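Side-chain contacts in ATP:cob(I)alamin adenosyltransferase (Salmonella enterica subsp. enterica serovar Livingstone, PDB 5CX7), which binds heme as the C-terminal domain of PduO, an enzyme that probably converts cob(I)alamin to adenosylcobalamin, the cofactor of propanediol dehydratase: residues Ser81-Val84 with Ala89-Gly92; Trp68-Met73 with Gly107-Arg112. All coordinates share one frame; numbering follows the deposited sequence.

Contact 1: Ser81-Val84 with Ala89-Gly92; sequences SDVV and ALYG
Ala89 meets Val83 methyl to methyl, its CB lying 4.1 Å from Val83 CG2, and so begins the closure of a loop that joins helix 59-72 to the short helix 93-96 in this HbpS-like domain. At the next residue the backbone takes over. Leu90 N donates to Val83 O over 2.9 Å, the donor lying almost in line with the carbonyl, at 161°. The two side chains run side by side in the same direction: Leu90 CD1 lies 4.0 Å from Val83 CG1, while Leu90 CG sits against Val83 CG2. With CG1 of Val83 between its own N and carbonyl carbon (chi1 80°) and CG2 opposite the N, each methyl has a partner on the other segment. The carbonyl O of Leu90 lies against Val84 CG1, and Phe104 of a second subunit packs on Leu90. Tyr91 has CG opposite its backbone N; its CB points away from 81-84, and the residue packs on Tyr91 of two neighbouring subunits. Its CA-H points nearly straight at Val84 O, at 164° over 3.6 Å, and ring atom CD1 approaches the same oxygen obliquely. Gly92, the N-cap of helix 93-96, is linked to Val84 through one water, which lies 2.7 Å from Val84 O and accepts from Gly92 N at 2.9 Å.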
loop_
_atom_site.group_PDB
_atom_site.type_symbol
_atom_site.label_atom_id
_atom_site.label_comp_id
_atom_site.label_asym_id
_atom_site.label_seq_id
_atom_site.Cartn_x
_atom_site.Cartn_y
_atom_site.Cartn_z
ATOM N N SER E 81 1.035 12.228 23.098
ATOM C CA SER E 81 0.548 11.025 23.755
ATOM C C SER E 81 -0.805 11.209 24.394
ATOM O O SER E 81 -1.674 10.382 24.157
ATOM C CB SER E 81 1.523 10.535 24.823
ATOM O OG SER E 81 2.791 10.434 24.212
ATOM N N ASP E 82 -1.023 12.333 25.094
ATOM C CA ASP E 82 -2.308 12.556 25.714
ATOM C C ASP E 82 -3.438 12.786 24.660
ATOM O O ASP E 82 -4.577 12.351 24.848
ATOM C CB ASP E 82 -2.286 13.750 26.643
ATOM C CG ASP E 82 -1.453 13.493 27.897
ATOM O OD1 ASP E 82 -1.182 12.315 28.199
ATOM O OD2 ASP E 82 -1.069 14.491 28.536
ATOM N N VAL E 83 -3.114 13.493 23.602
ATOM C CA VAL E 83 -4.162 14.020 22.683
ATOM C C VAL E 83 -4.710 12.963 21.723
ATOM O O VAL E 83 -5.779 13.110 21.101
ATOM C CB VAL E 83 -3.667 15.297 21.958
ATOM C CG1 VAL E 83 -2.749 14.996 20.777
ATOM C CG2 VAL E 83 -4.813 16.181 21.496
ATOM N N VAL E 84 -4.028 11.838 21.626
ATOM C CA VAL E 84 -4.531 10.699 20.781
ATOM C C VAL E 84 -5.198 9.577 21.573
ATOM O O VAL E 84 -5.635 8.556 21.006
ATOM C CB VAL E 84 -3.420 10.122 19.890
ATOM C CG1 VAL E 84 -2.855 11.200 19.002
ATOM C CG2 VAL E 84 -2.328 9.404 20.700
ATOM N N ALA E 89 -8.832 14.639 21.870
ATOM C CA ALA E 89 -9.270 15.419 20.693
ATOM C C ALA E 89 -8.884 14.789 19.321
ATOM O O ALA E 89 -9.653 14.893 18.353
ATOM C CB ALA E 89 -8.786 16.858 20.771
ATOM N N LEU E 90 -7.706 14.138 19.267
ATOM C CA LEU E 90 -7.184 13.528 18.106
ATOM C C LEU E 90 -7.083 12.005 18.200
ATOM O O LEU E 90 -6.266 11.377 17.502
ATOM C CB LEU E 90 -5.806 14.136 17.740
ATOM C CG LEU E 90 -5.780 15.645 17.556
ATOM C CD1 LEU E 90 -4.344 16.082 17.249
ATOM C CD2 LEU E 90 -6.735 16.132 16.463
ATOM N N TYR E 91 -7.981 11.402 18.955
ATOM C CA TYR E 91 -8.137 9.942 18.895
ATOM C C TYR E 91 -8.210 9.441 17.419
ATOM O O TYR E 91 -8.938 9.984 16.590
ATOM C CB TYR E 91 -9.388 9.498 19.672
ATOM C CG TYR E 91 -9.624 8.028 19.540
ATOM C CD1 TYR E 91 -8.844 7.121 20.201
ATOM C CD2 TYR E 91 -10.641 7.546 18.690
ATOM C CE1 TYR E 91 -9.005 5.760 20.050
ATOM C CE2 TYR E 91 -10.793 6.174 18.485
ATOM C CZ TYR E 91 -10.010 5.290 19.184
ATOM O OH TYR E 91 -10.169 3.953 18.979
ATOM N N GLY E 92 -7.477 8.354 17.145
ATOM C CA GLY E 92 -7.413 7.757 15.832
ATOM C C GLY E 92 -6.358 8.276 14.906
ATOM O O GLY E 92 -6.206 7.738 13.826
HETATM O O HOH W 1 -5.599 6.949 18.842
#

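Contact 2: Trp68-Met73 with Gly107-Arg112; sequences WTAVAM and GYALWR
Ala70 turns its methyl straight onto the backbone of strand 107-112, where CB lies 3.4 Å from Tyr108 C and 3.5 Å from Ala109 N. This is van der Waals contact of a methyl with a peptide unit, and it carries most of the joint. The return contact comes from Ala109, whose CB sits 3.7 Å from Ala70 O and 4.2 Å from Ala70 CB. With such small groups between them, the axes of helix 68-72 and the strand approach to 6.6 Å, crossing at -49°. Gly107 adds to the closeness, as it puts no side chain between its backbone and Ala70.

The polar groups of the strand find partners outside the two segments. Tyr108 heads away from the helix to the other face of the sheet, where its OH bonds to Gln135 NE2 and its ring packs on helix 127-139. The backbone of Tyr108 and Leu110 pairs with strand 115-123. A helix laid across an outermost strand of the chain's antiparallel sheet, with another helix behind that strand, is the alpha/beta layering of the HbpS-like fold, which belongs to the GAF clan.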
loop_
_atom_site.group_PDB
_atom_site.type_symbol
_atom_site.label_atom_id
_atom_site.label_comp_id
_atom_site.label_asym_id
_atom_site.label_seq_id
_atom_site.Cartn_x
_atom_site.Cartn_y
_atom_site.Cartn_z
ATOM N N TRP E 68 9.880 12.792 11.382
ATOM C CA TRP E 68 8.903 13.380 10.477
ATOM C C TRP E 68 7.673 13.956 11.207
ATOM O O TRP E 68 7.231 15.072 10.879
ATOM C CB TRP E 68 8.412 12.323 9.465
ATOM C CG TRP E 68 7.533 12.922 8.435
ATOM C CD1 TRP E 68 7.907 13.469 7.276
ATOM C CD2 TRP E 68 6.115 12.939 8.439
ATOM N NE1 TRP E 68 6.810 13.884 6.533
ATOM C CE2 TRP E 68 5.693 13.566 7.212
ATOM C CE3 TRP E 68 5.145 12.494 9.326
ATOM C CZ2 TRP E 68 4.367 13.720 6.868
ATOM C CZ3 TRP E 68 3.796 12.759 9.016
ATOM C CH2 TRP E 68 3.437 13.306 7.785
ATOM N N THR E 69 7.175 13.225 12.198
ATOM C CA THR E 69 6.045 13.684 12.998
ATOM C C THR E 69 6.319 15.063 13.628
ATOM O O THR E 69 5.444 15.910 13.688
ATOM C CB THR E 69 5.750 12.660 14.108
ATOM O OG1 THR E 69 5.408 11.378 13.553
ATOM C CG2 THR E 69 4.625 13.099 14.972
ATOM N N ALA E 70 7.519 15.176 14.226
ATOM C CA ALA E 70 7.915 16.385 14.883
ATOM C C ALA E 70 7.739 17.567 13.947
ATOM O O ALA E 70 7.264 18.639 14.372
ATOM C CB ALA E 70 9.353 16.286 15.418
ATOM N N VAL E 71 8.202 17.450 12.718
ATOM C CA VAL E 71 8.076 18.534 11.762
ATOM C C VAL E 71 6.627 18.686 11.249
ATOM O O VAL E 71 6.090 19.837 11.170
ATOM C CB VAL E 71 9.085 18.338 10.606
ATOM C CG1 VAL E 71 8.800 19.114 9.296
ATOM C CG2 VAL E 71 10.526 18.609 11.037
ATOM N N ALA E 72 6.001 17.554 10.939
ATOM C CA ALA E 72 4.648 17.537 10.329
ATOM C C ALA E 72 3.549 18.044 11.247
ATOM O O ALA E 72 2.516 18.509 10.786
ATOM C CB ALA E 72 4.317 16.099 9.862
ATOM N N MET E 73 3.758 17.929 12.572
ATOM C CA MET E 73 2.905 18.454 13.592
ATOM C C MET E 73 3.520 19.599 14.461
ATOM O O MET E 73 2.838 20.043 15.385
ATOM C CB MET E 73 2.454 17.338 14.493
ATOM C CG MET E 73 1.806 16.292 13.594
ATOM S SD MET E 73 0.495 15.393 14.245
ATOM C CE MET E 73 -0.670 16.674 14.647
ATOM N N GLY E 107 10.869 11.947 19.423
ATOM C CA GLY E 107 10.977 12.889 18.364
ATOM C C GLY E 107 10.850 14.305 18.904
ATOM O O GLY E 107 10.010 14.544 19.740
ATOM N N TYR E 108 11.681 15.200 18.399
ATOM C CA TYR E 108 11.651 16.594 18.739
ATOM C C TYR E 108 11.772 17.460 17.502
ATOM O O TYR E 108 12.500 17.156 16.561
ATOM C CB TYR E 108 12.831 16.943 19.676
ATOM C CG TYR E 108 12.619 16.424 21.021
ATOM C CD1 TYR E 108 12.955 15.109 21.309
ATOM C CD2 TYR E 108 12.151 17.209 22.049
ATOM C CE1 TYR E 108 12.823 14.626 22.573
ATOM C CE2 TYR E 108 11.940 16.697 23.342
ATOM C CZ TYR E 108 12.315 15.392 23.570
ATOM O OH TYR E 108 12.190 14.796 24.789
ATOM N N ALA E 109 11.011 18.539 17.495
ATOM C CA ALA E 109 11.103 19.561 16.488
ATOM C C ALA E 109 12.262 20.499 16.856
ATOM O O ALA E 109 12.520 20.736 18.027
ATOM C CB ALA E 109 9.830 20.348 16.428
ATOM N N LEU E 110 12.987 20.943 15.858
ATOM C CA LEU E 110 14.191 21.757 16.049
ATOM C C LEU E 110 13.887 23.164 15.508
ATOM O O LEU E 110 13.528 23.316 14.335
ATOM C CB LEU E 110 15.353 21.166 15.328
ATOM C CG LEU E 110 15.642 19.692 15.642
ATOM C CD1 LEU E 110 16.754 19.170 14.769
ATOM C CD2 LEU E 110 15.984 19.471 17.100
ATOM N N TRP E 111 14.130 24.166 16.342
ATOM C CA TRP E 111 13.825 25.572 16.030
ATOM C C TRP E 111 15.022 26.500 16.274
ATOM O O TRP E 111 15.844 26.245 17.143
ATOM C CB TRP E 111 12.718 26.076 16.933
ATOM C CG TRP E 111 11.435 25.389 16.851
ATOM C CD1 TRP E 111 11.099 24.245 17.471
ATOM C CD2 TRP E 111 10.278 25.807 16.115
ATOM N NE1 TRP E 111 9.808 23.902 17.157
ATOM C CE2 TRP E 111 9.290 24.840 16.310
ATOM C CE3 TRP E 111 9.986 26.927 15.325
ATOM C CZ2 TRP E 111 7.995 24.955 15.755
ATOM C CZ3 TRP E 111 8.731 27.041 14.746
ATOM C CH2 TRP E 111 7.749 26.079 14.956
ATOM N N ARG E 112 15.173 27.508 15.411
ATOM C CA ARG E 112 16.216 28.566 15.552
ATOM C C ARG E 112 15.548 29.862 15.218
ATOM O O ARG E 112 15.045 29.981 14.089
ATOM C CB ARG E 112 17.388 28.399 14.554
ATOM C CG ARG E 112 18.704 28.207 15.195
ATOM C CD ARG E 112 19.839 28.222 14.141
ATOM N NE ARG E 112 20.680 27.240 14.731
ATOM C CZ ARG E 112 21.283 26.246 14.100
ATOM N NH1 ARG E 112 21.191 26.063 12.786
ATOM N NH2 ARG E 112 22.015 25.454 14.814
#

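In the fold
From the N terminus the chain runs through helix 14-31, which carries His18 of the heme pocket, and the hairpin of strands 36-41 and 46-51 before reaching helix 59-72. Contact 2 pins the last turn of that helix to strand 107-112, closing a long loop of 33 intervening residues. Contact 1 is nested inside that loop and closes a much shorter one, with four residues between its segments, just ahead of helix 93-96. The two centres lie about 18 Å apart and the contacts do not touch. Contact 2 lies in the buried body of the domain, joining helix to sheet, whereas contact 1 shapes the outlying excursion; both meet a second subunit.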